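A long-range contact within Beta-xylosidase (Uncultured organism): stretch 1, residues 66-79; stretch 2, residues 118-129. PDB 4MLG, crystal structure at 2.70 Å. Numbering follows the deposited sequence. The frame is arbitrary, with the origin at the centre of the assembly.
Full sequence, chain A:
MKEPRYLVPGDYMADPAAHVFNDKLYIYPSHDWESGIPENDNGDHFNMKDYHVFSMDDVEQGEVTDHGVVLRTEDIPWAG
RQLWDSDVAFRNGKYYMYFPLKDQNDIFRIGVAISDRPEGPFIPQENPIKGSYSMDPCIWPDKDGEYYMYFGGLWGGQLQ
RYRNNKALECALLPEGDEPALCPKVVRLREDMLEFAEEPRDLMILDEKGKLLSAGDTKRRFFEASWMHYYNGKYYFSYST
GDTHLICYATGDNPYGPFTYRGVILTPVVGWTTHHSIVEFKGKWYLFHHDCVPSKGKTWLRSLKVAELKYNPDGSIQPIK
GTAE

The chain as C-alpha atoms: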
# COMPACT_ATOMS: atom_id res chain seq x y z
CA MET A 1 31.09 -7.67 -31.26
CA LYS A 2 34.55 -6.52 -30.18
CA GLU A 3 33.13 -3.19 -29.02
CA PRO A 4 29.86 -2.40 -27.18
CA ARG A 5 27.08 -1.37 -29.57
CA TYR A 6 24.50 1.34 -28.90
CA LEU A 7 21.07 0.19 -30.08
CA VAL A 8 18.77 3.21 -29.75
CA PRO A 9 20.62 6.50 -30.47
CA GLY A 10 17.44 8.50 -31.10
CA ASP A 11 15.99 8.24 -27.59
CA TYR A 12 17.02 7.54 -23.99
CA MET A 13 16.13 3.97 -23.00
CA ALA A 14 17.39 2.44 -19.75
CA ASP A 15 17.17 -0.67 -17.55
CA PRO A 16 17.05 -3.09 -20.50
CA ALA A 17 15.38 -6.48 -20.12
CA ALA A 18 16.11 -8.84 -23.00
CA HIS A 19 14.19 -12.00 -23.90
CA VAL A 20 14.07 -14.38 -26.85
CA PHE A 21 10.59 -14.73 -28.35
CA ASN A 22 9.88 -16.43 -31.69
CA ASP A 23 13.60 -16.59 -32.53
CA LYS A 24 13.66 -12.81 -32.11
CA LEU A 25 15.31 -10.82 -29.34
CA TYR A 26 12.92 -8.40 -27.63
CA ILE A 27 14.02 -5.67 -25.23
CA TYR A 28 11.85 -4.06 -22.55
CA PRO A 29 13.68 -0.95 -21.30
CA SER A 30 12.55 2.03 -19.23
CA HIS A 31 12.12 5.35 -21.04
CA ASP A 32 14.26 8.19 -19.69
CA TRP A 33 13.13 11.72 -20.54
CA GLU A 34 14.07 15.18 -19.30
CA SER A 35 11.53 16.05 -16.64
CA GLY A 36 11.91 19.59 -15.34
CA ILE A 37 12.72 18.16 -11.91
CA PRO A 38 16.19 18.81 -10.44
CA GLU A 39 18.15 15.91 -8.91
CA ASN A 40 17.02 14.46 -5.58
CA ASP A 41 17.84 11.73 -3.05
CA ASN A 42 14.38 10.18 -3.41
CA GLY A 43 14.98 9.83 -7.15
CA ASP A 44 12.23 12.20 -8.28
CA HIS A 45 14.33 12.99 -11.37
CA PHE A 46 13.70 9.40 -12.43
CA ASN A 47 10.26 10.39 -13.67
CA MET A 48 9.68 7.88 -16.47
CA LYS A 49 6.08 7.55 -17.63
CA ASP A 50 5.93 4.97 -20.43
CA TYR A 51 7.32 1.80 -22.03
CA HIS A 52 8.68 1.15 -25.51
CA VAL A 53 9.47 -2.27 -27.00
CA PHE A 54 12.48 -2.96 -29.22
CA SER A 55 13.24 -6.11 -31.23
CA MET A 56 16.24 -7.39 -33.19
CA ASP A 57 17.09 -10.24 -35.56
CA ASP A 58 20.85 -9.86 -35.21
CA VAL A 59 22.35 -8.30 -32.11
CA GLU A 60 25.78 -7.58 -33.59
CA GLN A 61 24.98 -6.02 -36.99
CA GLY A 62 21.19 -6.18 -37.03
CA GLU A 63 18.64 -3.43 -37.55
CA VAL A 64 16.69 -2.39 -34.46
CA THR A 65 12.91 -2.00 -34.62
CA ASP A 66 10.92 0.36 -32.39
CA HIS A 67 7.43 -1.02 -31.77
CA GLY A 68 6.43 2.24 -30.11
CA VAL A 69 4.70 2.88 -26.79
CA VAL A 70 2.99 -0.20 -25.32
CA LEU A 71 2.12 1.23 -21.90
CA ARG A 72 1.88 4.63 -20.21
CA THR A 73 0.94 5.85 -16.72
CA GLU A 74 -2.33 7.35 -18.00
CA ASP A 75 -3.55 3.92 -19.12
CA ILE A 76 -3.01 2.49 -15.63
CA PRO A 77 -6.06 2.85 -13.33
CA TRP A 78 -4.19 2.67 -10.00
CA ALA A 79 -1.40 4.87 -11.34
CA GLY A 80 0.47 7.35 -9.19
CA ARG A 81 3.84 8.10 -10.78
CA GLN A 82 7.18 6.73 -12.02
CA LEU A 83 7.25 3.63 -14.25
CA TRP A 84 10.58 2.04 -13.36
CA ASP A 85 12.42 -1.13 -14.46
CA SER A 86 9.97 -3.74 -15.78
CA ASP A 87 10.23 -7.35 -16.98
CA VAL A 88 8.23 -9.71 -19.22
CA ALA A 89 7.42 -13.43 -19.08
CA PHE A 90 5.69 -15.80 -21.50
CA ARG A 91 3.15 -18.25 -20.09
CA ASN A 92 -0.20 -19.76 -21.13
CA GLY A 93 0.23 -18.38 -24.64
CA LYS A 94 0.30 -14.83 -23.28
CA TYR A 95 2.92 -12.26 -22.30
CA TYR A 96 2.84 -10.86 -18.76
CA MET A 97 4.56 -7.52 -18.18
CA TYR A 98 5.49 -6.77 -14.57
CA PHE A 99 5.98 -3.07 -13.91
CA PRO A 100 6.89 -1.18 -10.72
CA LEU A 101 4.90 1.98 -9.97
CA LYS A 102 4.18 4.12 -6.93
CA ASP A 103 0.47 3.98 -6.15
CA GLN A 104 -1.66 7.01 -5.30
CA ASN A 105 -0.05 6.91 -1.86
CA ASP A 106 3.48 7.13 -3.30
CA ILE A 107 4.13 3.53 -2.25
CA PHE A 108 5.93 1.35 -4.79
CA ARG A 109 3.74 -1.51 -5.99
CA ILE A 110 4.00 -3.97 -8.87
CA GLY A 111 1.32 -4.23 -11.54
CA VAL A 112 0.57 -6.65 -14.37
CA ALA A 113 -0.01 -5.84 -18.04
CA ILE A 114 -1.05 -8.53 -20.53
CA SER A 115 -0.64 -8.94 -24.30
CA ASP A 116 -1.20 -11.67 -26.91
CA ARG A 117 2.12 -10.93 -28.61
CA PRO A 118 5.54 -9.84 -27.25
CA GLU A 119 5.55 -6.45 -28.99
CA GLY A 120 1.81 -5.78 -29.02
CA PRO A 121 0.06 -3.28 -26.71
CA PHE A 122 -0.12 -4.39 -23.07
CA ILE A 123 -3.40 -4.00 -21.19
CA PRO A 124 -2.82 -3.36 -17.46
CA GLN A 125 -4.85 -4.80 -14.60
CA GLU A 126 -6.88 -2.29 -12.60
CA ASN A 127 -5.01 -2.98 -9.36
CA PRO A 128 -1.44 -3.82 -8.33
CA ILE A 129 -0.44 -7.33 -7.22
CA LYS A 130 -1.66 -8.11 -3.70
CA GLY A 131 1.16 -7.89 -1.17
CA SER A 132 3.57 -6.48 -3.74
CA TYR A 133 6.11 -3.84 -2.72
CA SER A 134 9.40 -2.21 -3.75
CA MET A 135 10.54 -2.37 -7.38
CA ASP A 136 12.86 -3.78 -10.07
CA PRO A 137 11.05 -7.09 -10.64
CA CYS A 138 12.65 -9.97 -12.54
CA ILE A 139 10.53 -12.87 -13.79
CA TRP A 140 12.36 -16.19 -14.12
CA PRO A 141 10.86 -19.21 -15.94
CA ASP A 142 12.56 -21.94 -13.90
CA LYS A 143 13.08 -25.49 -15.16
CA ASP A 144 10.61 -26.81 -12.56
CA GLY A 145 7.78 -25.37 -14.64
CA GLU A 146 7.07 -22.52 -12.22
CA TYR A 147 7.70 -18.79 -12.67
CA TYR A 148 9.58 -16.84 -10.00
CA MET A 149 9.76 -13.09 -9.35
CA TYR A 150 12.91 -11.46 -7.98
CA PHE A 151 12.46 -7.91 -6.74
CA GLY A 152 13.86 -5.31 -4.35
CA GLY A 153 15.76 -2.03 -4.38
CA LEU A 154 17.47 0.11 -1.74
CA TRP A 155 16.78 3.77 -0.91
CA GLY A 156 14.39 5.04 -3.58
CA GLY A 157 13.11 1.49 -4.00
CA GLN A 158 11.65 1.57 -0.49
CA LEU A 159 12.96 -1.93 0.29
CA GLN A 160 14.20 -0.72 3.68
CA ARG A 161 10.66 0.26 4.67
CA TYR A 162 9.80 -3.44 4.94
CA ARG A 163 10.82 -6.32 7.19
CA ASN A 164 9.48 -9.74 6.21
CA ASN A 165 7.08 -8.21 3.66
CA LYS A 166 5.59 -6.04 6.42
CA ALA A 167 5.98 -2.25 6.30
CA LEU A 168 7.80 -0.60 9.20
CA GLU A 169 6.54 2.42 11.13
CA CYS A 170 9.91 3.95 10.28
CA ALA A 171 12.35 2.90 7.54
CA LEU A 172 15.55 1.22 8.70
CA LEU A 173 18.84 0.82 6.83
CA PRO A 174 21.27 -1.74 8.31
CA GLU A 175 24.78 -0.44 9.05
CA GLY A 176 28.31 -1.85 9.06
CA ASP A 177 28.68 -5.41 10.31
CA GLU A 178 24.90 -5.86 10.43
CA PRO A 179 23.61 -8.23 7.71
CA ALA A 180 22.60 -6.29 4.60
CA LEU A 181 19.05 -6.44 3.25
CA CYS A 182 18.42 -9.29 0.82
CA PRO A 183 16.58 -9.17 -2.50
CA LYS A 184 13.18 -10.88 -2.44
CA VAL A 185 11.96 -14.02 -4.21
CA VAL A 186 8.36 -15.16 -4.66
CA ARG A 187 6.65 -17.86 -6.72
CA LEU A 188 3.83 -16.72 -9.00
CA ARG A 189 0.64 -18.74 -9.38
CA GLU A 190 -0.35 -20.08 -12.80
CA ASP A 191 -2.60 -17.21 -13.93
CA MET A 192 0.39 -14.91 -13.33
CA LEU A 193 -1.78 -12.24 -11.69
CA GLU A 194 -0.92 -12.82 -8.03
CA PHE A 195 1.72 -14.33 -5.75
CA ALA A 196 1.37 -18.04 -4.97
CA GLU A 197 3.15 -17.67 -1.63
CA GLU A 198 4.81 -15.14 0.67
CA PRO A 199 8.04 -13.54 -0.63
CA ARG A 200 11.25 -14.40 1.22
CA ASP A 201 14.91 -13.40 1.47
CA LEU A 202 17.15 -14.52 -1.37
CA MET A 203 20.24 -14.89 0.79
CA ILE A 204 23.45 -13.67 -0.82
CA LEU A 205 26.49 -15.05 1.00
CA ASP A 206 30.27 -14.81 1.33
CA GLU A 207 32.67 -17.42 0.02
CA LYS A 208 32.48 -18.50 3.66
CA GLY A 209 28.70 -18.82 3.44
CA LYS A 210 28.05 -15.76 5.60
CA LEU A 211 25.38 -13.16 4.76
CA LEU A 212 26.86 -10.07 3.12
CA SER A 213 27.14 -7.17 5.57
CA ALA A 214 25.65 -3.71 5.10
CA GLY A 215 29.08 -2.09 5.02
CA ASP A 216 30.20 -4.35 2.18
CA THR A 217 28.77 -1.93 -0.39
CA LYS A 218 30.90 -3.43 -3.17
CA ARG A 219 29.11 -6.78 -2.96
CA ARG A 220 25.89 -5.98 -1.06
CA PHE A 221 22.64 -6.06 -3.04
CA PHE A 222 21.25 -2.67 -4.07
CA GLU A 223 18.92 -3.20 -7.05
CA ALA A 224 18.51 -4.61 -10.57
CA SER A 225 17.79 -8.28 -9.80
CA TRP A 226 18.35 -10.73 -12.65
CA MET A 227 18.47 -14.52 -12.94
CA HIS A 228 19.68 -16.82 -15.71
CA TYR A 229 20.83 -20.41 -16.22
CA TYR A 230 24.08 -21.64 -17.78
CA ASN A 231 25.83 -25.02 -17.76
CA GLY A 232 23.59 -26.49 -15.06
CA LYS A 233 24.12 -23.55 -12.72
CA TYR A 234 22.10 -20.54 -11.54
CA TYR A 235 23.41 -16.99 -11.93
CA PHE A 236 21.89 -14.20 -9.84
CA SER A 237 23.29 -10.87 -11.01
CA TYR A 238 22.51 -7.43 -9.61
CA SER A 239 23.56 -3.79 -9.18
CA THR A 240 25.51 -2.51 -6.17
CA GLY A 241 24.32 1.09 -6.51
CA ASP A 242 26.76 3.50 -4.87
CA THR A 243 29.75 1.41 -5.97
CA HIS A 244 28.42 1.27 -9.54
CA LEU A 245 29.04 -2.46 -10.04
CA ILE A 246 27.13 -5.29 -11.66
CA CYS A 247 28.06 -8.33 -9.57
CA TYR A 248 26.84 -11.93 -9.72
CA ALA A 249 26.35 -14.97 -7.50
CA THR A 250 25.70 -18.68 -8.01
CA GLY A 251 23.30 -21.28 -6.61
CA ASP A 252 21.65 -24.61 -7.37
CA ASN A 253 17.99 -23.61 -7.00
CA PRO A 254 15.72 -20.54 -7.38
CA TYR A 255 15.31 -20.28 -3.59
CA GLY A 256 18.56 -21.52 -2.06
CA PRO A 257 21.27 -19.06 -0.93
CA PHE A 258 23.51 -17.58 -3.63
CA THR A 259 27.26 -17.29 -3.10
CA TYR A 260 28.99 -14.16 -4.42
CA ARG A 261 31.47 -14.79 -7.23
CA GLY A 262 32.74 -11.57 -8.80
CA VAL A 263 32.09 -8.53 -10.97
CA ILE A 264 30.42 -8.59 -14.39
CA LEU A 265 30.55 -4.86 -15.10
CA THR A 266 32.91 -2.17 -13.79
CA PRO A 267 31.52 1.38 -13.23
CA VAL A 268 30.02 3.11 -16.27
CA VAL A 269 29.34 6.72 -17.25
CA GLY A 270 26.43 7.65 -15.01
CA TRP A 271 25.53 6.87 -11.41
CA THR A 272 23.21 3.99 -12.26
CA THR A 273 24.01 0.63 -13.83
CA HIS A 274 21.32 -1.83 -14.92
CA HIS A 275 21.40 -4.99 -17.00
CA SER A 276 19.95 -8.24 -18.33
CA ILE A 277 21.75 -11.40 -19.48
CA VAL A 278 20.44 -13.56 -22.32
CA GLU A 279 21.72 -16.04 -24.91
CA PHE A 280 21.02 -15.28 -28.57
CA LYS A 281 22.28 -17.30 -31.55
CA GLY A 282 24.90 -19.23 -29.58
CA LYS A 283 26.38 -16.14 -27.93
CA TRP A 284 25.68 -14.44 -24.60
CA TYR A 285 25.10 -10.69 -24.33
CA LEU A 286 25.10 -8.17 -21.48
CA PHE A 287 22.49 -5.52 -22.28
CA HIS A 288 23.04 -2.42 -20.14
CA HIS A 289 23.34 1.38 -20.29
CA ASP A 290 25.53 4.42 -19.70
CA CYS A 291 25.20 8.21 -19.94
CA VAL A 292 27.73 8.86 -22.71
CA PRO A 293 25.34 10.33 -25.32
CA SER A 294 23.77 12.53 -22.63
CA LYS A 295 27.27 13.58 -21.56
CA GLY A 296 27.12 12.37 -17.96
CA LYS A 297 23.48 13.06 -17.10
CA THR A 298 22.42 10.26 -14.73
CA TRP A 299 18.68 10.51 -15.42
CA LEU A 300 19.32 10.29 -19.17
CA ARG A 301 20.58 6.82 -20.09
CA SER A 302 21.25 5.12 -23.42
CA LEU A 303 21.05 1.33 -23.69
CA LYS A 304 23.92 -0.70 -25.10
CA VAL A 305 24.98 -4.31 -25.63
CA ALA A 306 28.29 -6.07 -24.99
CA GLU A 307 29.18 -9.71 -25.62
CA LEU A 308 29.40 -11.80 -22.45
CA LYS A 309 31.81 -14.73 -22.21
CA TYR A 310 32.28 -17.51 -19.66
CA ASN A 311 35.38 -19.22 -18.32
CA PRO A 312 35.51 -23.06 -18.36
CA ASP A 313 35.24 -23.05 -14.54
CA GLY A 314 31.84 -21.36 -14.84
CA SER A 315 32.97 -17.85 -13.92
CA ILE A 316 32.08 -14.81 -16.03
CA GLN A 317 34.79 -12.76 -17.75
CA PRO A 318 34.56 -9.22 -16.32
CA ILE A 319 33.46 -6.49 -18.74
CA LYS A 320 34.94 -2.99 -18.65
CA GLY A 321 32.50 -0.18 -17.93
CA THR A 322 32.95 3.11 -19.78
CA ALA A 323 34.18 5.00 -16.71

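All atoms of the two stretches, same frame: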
# COMPACT_ATOMS: atom_id res chain seq x y z
N ASP A 66 11.71 -0.24 -33.46
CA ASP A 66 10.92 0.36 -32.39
C ASP A 66 9.45 0.04 -32.61
O ASP A 66 8.87 0.45 -33.62
CB ASP A 66 11.14 1.87 -32.34
CG ASP A 66 10.61 2.50 -31.05
OD1 ASP A 66 9.71 1.92 -30.41
OD2 ASP A 66 11.10 3.59 -30.68
N HIS A 67 8.84 -0.67 -31.67
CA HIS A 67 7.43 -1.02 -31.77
C HIS A 67 6.54 0.07 -31.19
O HIS A 67 5.31 -0.04 -31.23
CB HIS A 67 7.15 -2.36 -31.09
CG HIS A 67 7.83 -3.53 -31.75
ND1 HIS A 67 7.29 -4.19 -32.83
CD2 HIS A 67 9.00 -4.15 -31.47
CE1 HIS A 67 8.09 -5.16 -33.20
NE2 HIS A 67 9.14 -5.17 -32.39
N GLY A 68 7.16 1.12 -30.66
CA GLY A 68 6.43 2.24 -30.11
C GLY A 68 6.01 2.04 -28.67
O GLY A 68 6.43 1.07 -28.02
N VAL A 69 5.19 2.95 -28.16
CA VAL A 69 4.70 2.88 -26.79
C VAL A 69 3.69 1.74 -26.63
O VAL A 69 2.77 1.60 -27.43
CB VAL A 69 4.05 4.21 -26.36
CG1 VAL A 69 3.47 4.09 -24.95
CG2 VAL A 69 5.06 5.34 -26.43
N VAL A 70 3.88 0.93 -25.59
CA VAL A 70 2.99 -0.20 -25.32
C VAL A 70 2.27 -0.02 -23.99
O VAL A 70 1.35 -0.77 -23.67
CB VAL A 70 3.76 -1.52 -25.29
CG1 VAL A 70 4.30 -1.85 -26.68
CG2 VAL A 70 4.88 -1.46 -24.27
N LEU A 71 2.71 0.96 -23.21
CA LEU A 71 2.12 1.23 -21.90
C LEU A 71 2.54 2.61 -21.40
O LEU A 71 3.69 3.00 -21.54
CB LEU A 71 2.56 0.17 -20.89
CG LEU A 71 1.89 0.18 -19.51
CD1 LEU A 71 0.43 -0.22 -19.63
CD2 LEU A 71 2.62 -0.72 -18.54
N ARG A 72 1.58 3.34 -20.83
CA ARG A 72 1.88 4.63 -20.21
C ARG A 72 1.08 4.78 -18.91
O ARG A 72 0.07 4.11 -18.72
CB ARG A 72 1.58 5.79 -21.16
CG ARG A 72 0.11 5.99 -21.49
CD ARG A 72 -0.09 7.12 -22.48
NE ARG A 72 0.53 6.84 -23.77
CZ ARG A 72 -0.08 6.26 -24.80
NH1 ARG A 72 -1.35 5.88 -24.68
NH2 ARG A 72 0.56 6.04 -25.93
N THR A 73 1.55 5.66 -18.03
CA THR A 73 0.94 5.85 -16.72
C THR A 73 -0.54 6.24 -16.79
O THR A 73 -1.31 5.90 -15.89
CB THR A 73 1.70 6.90 -15.89
OG1 THR A 73 1.72 8.15 -16.59
CG2 THR A 73 3.12 6.44 -15.63
N GLU A 74 -0.94 6.94 -17.84
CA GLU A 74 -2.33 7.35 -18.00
C GLU A 74 -3.25 6.15 -18.17
O GLU A 74 -4.40 6.16 -17.71
CB GLU A 74 -2.50 8.29 -19.20
CG GLU A 74 -1.82 9.64 -19.06
CD GLU A 74 -0.42 9.65 -19.65
OE1 GLU A 74 -0.08 10.63 -20.34
OE2 GLU A 74 0.33 8.68 -19.43
N ASP A 75 -2.76 5.11 -18.83
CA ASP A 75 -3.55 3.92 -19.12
C ASP A 75 -3.72 3.02 -17.89
O ASP A 75 -4.54 2.10 -17.90
CB ASP A 75 -2.94 3.12 -20.27
CG ASP A 75 -2.73 3.96 -21.52
OD1 ASP A 75 -3.37 5.03 -21.63
OD2 ASP A 75 -1.92 3.56 -22.38
N ILE A 76 -2.94 3.29 -16.85
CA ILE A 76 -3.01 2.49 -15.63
C ILE A 76 -3.98 3.12 -14.62
O ILE A 76 -3.82 4.27 -14.24
CB ILE A 76 -1.61 2.34 -14.99
CG1 ILE A 76 -0.60 1.84 -16.03
CG2 ILE A 76 -1.66 1.39 -13.80
CD1 ILE A 76 0.82 1.77 -15.51
N PRO A 77 -5.00 2.35 -14.21
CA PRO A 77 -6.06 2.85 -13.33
C PRO A 77 -5.58 3.22 -11.92
O PRO A 77 -6.05 4.22 -11.37
CB PRO A 77 -7.03 1.67 -13.25
CG PRO A 77 -6.75 0.86 -14.48
CD PRO A 77 -5.27 0.99 -14.68
N TRP A 78 -4.67 2.43 -11.36
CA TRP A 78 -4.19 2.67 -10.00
C TRP A 78 -2.94 3.55 -10.00
O TRP A 78 -2.27 3.68 -8.97
CB TRP A 78 -3.90 1.35 -9.29
CG TRP A 78 -2.80 0.54 -9.92
CD1 TRP A 78 -2.92 -0.30 -10.99
CD2 TRP A 78 -1.43 0.48 -9.52
NE1 TRP A 78 -1.71 -0.88 -11.28
CE2 TRP A 78 -0.77 -0.41 -10.39
CE3 TRP A 78 -0.69 1.10 -8.50
CZ2 TRP A 78 0.59 -0.70 -10.28
CZ3 TRP A 78 0.66 0.82 -8.39
CH2 TRP A 78 1.28 -0.08 -9.27
N ALA A 79 -2.65 4.16 -11.14
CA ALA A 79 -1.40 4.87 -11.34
C ALA A 79 -1.19 6.07 -10.42
O ALA A 79 -2.10 6.87 -10.19
CB ALA A 79 -1.25 5.29 -12.79
N PRO A 118 4.47 -10.45 -28.05
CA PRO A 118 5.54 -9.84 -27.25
C PRO A 118 5.73 -8.34 -27.48
O PRO A 118 6.23 -7.65 -26.59
CB PRO A 118 6.79 -10.60 -27.69
CG PRO A 118 6.47 -11.09 -29.06
CD PRO A 118 5.01 -11.43 -29.02
N GLU A 119 5.34 -7.85 -28.65
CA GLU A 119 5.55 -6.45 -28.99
C GLU A 119 4.24 -5.67 -28.95
O GLU A 119 4.25 -4.44 -28.88
CB GLU A 119 6.19 -6.32 -30.37
CG GLU A 119 5.22 -6.44 -31.54
CD GLU A 119 4.80 -7.87 -31.84
OE1 GLU A 119 4.94 -8.75 -30.96
OE2 GLU A 119 4.32 -8.12 -32.97
N GLY A 120 3.13 -6.39 -28.99
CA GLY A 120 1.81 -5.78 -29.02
C GLY A 120 1.51 -4.97 -27.77
O GLY A 120 2.21 -5.10 -26.76
N PRO A 121 0.46 -4.14 -27.83
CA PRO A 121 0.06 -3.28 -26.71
C PRO A 121 -0.33 -4.10 -25.48
O PRO A 121 -1.07 -5.07 -25.59
CB PRO A 121 -1.15 -2.52 -27.26
CG PRO A 121 -1.66 -3.37 -28.37
CD PRO A 121 -0.45 -4.00 -28.98
N PHE A 122 0.17 -3.69 -24.32
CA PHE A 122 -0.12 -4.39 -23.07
C PHE A 122 -1.26 -3.73 -22.31
O PHE A 122 -1.23 -2.52 -22.06
CB PHE A 122 1.13 -4.45 -22.19
CG PHE A 122 2.22 -5.34 -22.72
CD1 PHE A 122 2.39 -6.62 -22.20
CD2 PHE A 122 3.06 -4.91 -23.73
CE1 PHE A 122 3.39 -7.45 -22.69
CE2 PHE A 122 4.06 -5.74 -24.22
CZ PHE A 122 4.22 -7.00 -23.70
N ILE A 123 -2.28 -4.51 -21.96
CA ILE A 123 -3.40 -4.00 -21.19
C ILE A 123 -3.21 -4.30 -19.71
O ILE A 123 -3.14 -5.46 -19.30
CB ILE A 123 -4.74 -4.61 -21.67
CG1 ILE A 123 -4.95 -4.31 -23.15
CG2 ILE A 123 -5.89 -4.08 -20.84
CD1 ILE A 123 -6.25 -4.86 -23.71
N PRO A 124 -3.11 -3.23 -18.89
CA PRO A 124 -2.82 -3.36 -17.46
C PRO A 124 -4.04 -3.79 -16.65
O PRO A 124 -5.17 -3.50 -17.03
CB PRO A 124 -2.42 -1.94 -17.07
CG PRO A 124 -3.20 -1.08 -17.99
CD PRO A 124 -3.28 -1.83 -19.30
N GLN A 125 -3.79 -4.48 -15.54
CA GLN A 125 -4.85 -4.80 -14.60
C GLN A 125 -5.21 -3.53 -13.85
O GLN A 125 -4.43 -2.58 -13.81
CB GLN A 125 -4.39 -5.88 -13.62
CG GLN A 125 -4.03 -7.21 -14.27
CD GLN A 125 -5.24 -7.90 -14.89
OE1 GLN A 125 -5.61 -7.61 -16.03
NE2 GLN A 125 -5.84 -8.81 -14.15
N GLU A 126 -6.40 -3.51 -13.24
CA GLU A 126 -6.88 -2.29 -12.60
C GLU A 126 -6.24 -2.04 -11.24
O GLU A 126 -6.29 -0.93 -10.72
CB GLU A 126 -8.40 -2.31 -12.49
CG GLU A 126 -9.11 -2.40 -13.83
CD GLU A 126 -10.61 -2.40 -13.70
OE1 GLU A 126 -11.11 -2.13 -12.58
OE2 GLU A 126 -11.30 -2.66 -14.70
N ASN A 127 -5.64 -3.08 -10.67
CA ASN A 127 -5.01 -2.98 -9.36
C ASN A 127 -3.66 -3.67 -9.31
O ASN A 127 -3.42 -4.63 -10.05
CB ASN A 127 -5.94 -3.54 -8.27
CG ASN A 127 -7.21 -2.72 -8.11
OD1 ASN A 127 -8.24 -3.04 -8.70
ND2 ASN A 127 -7.13 -1.67 -7.31
N PRO A 128 -2.75 -3.19 -8.45
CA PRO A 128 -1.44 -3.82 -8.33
C PRO A 128 -1.54 -5.20 -7.68
O PRO A 128 -2.57 -5.52 -7.07
CB PRO A 128 -0.68 -2.87 -7.41
CG PRO A 128 -1.74 -2.19 -6.61
CD PRO A 128 -2.89 -2.02 -7.56
N ILE A 129 -0.49 -6.00 -7.82
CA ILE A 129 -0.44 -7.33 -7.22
C ILE A 129 -0.57 -7.25 -5.70
O ILE A 129 0.09 -6.44 -5.05
CB ILE A 129 0.88 -8.05 -7.57
CG1 ILE A 129 1.01 -8.21 -9.09
CG2 ILE A 129 0.96 -9.40 -6.89
CD1 ILE A 129 2.29 -8.89 -9.52
O HOH W 1 -1.90 -3.13 -13.63

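The two stretches run alongside each other in the same direction, with His67 near Glu119, Val70 near Pro121, Ile76 near Pro124 and Trp78 near Asn127. Yet they are joined by a single direct hydrogen bond, from Phe122 N to Val70 O (3.2 Å, with an N-H...O angle of 155°). Pro121, Pro124 and Pro128 have no amide hydrogen to donate. The contact buries 650 Å², both sides summed, and is built mostly from apolar surfaces and rings.

Two CH-pi contacts mark its ends. At the first, Glu119 lays its aliphatic part over a face of the His67 imidazole, with Glu119 CB 3.4 Å from the His67 ring centroid and only 9° off the ring normal. The CA-to-CB bond of Glu119 points toward stretch 1, but the end of the chain leads away, so that methylene carbons rather than the carboxylate cover the ring; Glu119 OE2 is hydrogen-bonded just outside the stretch. At the other end, Pro128 CD sits 3.6 Å from the centroid of the Trp78 five-membered ring, 17° off its normal. A proline CD lies next to the ring nitrogen, and its somewhat polarised hydrogens suit an electron-rich indole face. Trp78, with chi1 in p, has the largest area covered in this contact, and its edge is in use as well as its face: Trp78 CD1 approaches Glu126 O at 3.4 Å.

Between these ends the side-chain packing is apolar, with carbonyl oxygens among the contacts. Val70 points toward stretch 2 and touches several residues there, among them Phe122 and Glu119: Val70 CB meets the edge of the Phe122 ring at CD2 (3.8 Å), while Val70 CG1 lies 3.4 Å from Glu119 O. The same residue pair, Val70 and Phe122, thus shares both the backbone bond and a side-chain contact. Leu71 starts sideways, but its t, p rotamer brings its end closer, placing Leu71 CD1 4.1 Å from Pro124 CD. Pro124 is the hub of this region. Ile76 CG1 lies 4.3 Å from Pro124 CB, Pro77 CD lies 4.4 Å from Pro124 CG, and Pro124 CG also rests 3.5 Å from Asp75 O. A compact ring here meets three successive residues, Asp75 to Pro77, and Leu71 as well, without a long side chain to order. Beyond it, Pro77 CG packs 3.7 Å from Glu126 CA, using backbone as a surface.

One water adds a polar bridge to the single direct hydrogen bond. It accepts from Trp78 NE1 at 3.3 Å and donates to Gln125 O at 2.6 Å, so the indole N-H is satisfied while its ring stays packed against Pro128.

Bonds within stretch 1 shape its side of the contact. Asp75 N to Arg72 O (3.0 Å) and Ile76 N to Thr73 O (3.2 Å) accompany the helical backbone angles of residues 73-75, and a type I turn from Ile76 to Ala79, closed by a weak bond from Ala79 N to Ile76 O (3.3 Å), carries Pro77 and Trp78, both directed toward stretch 2.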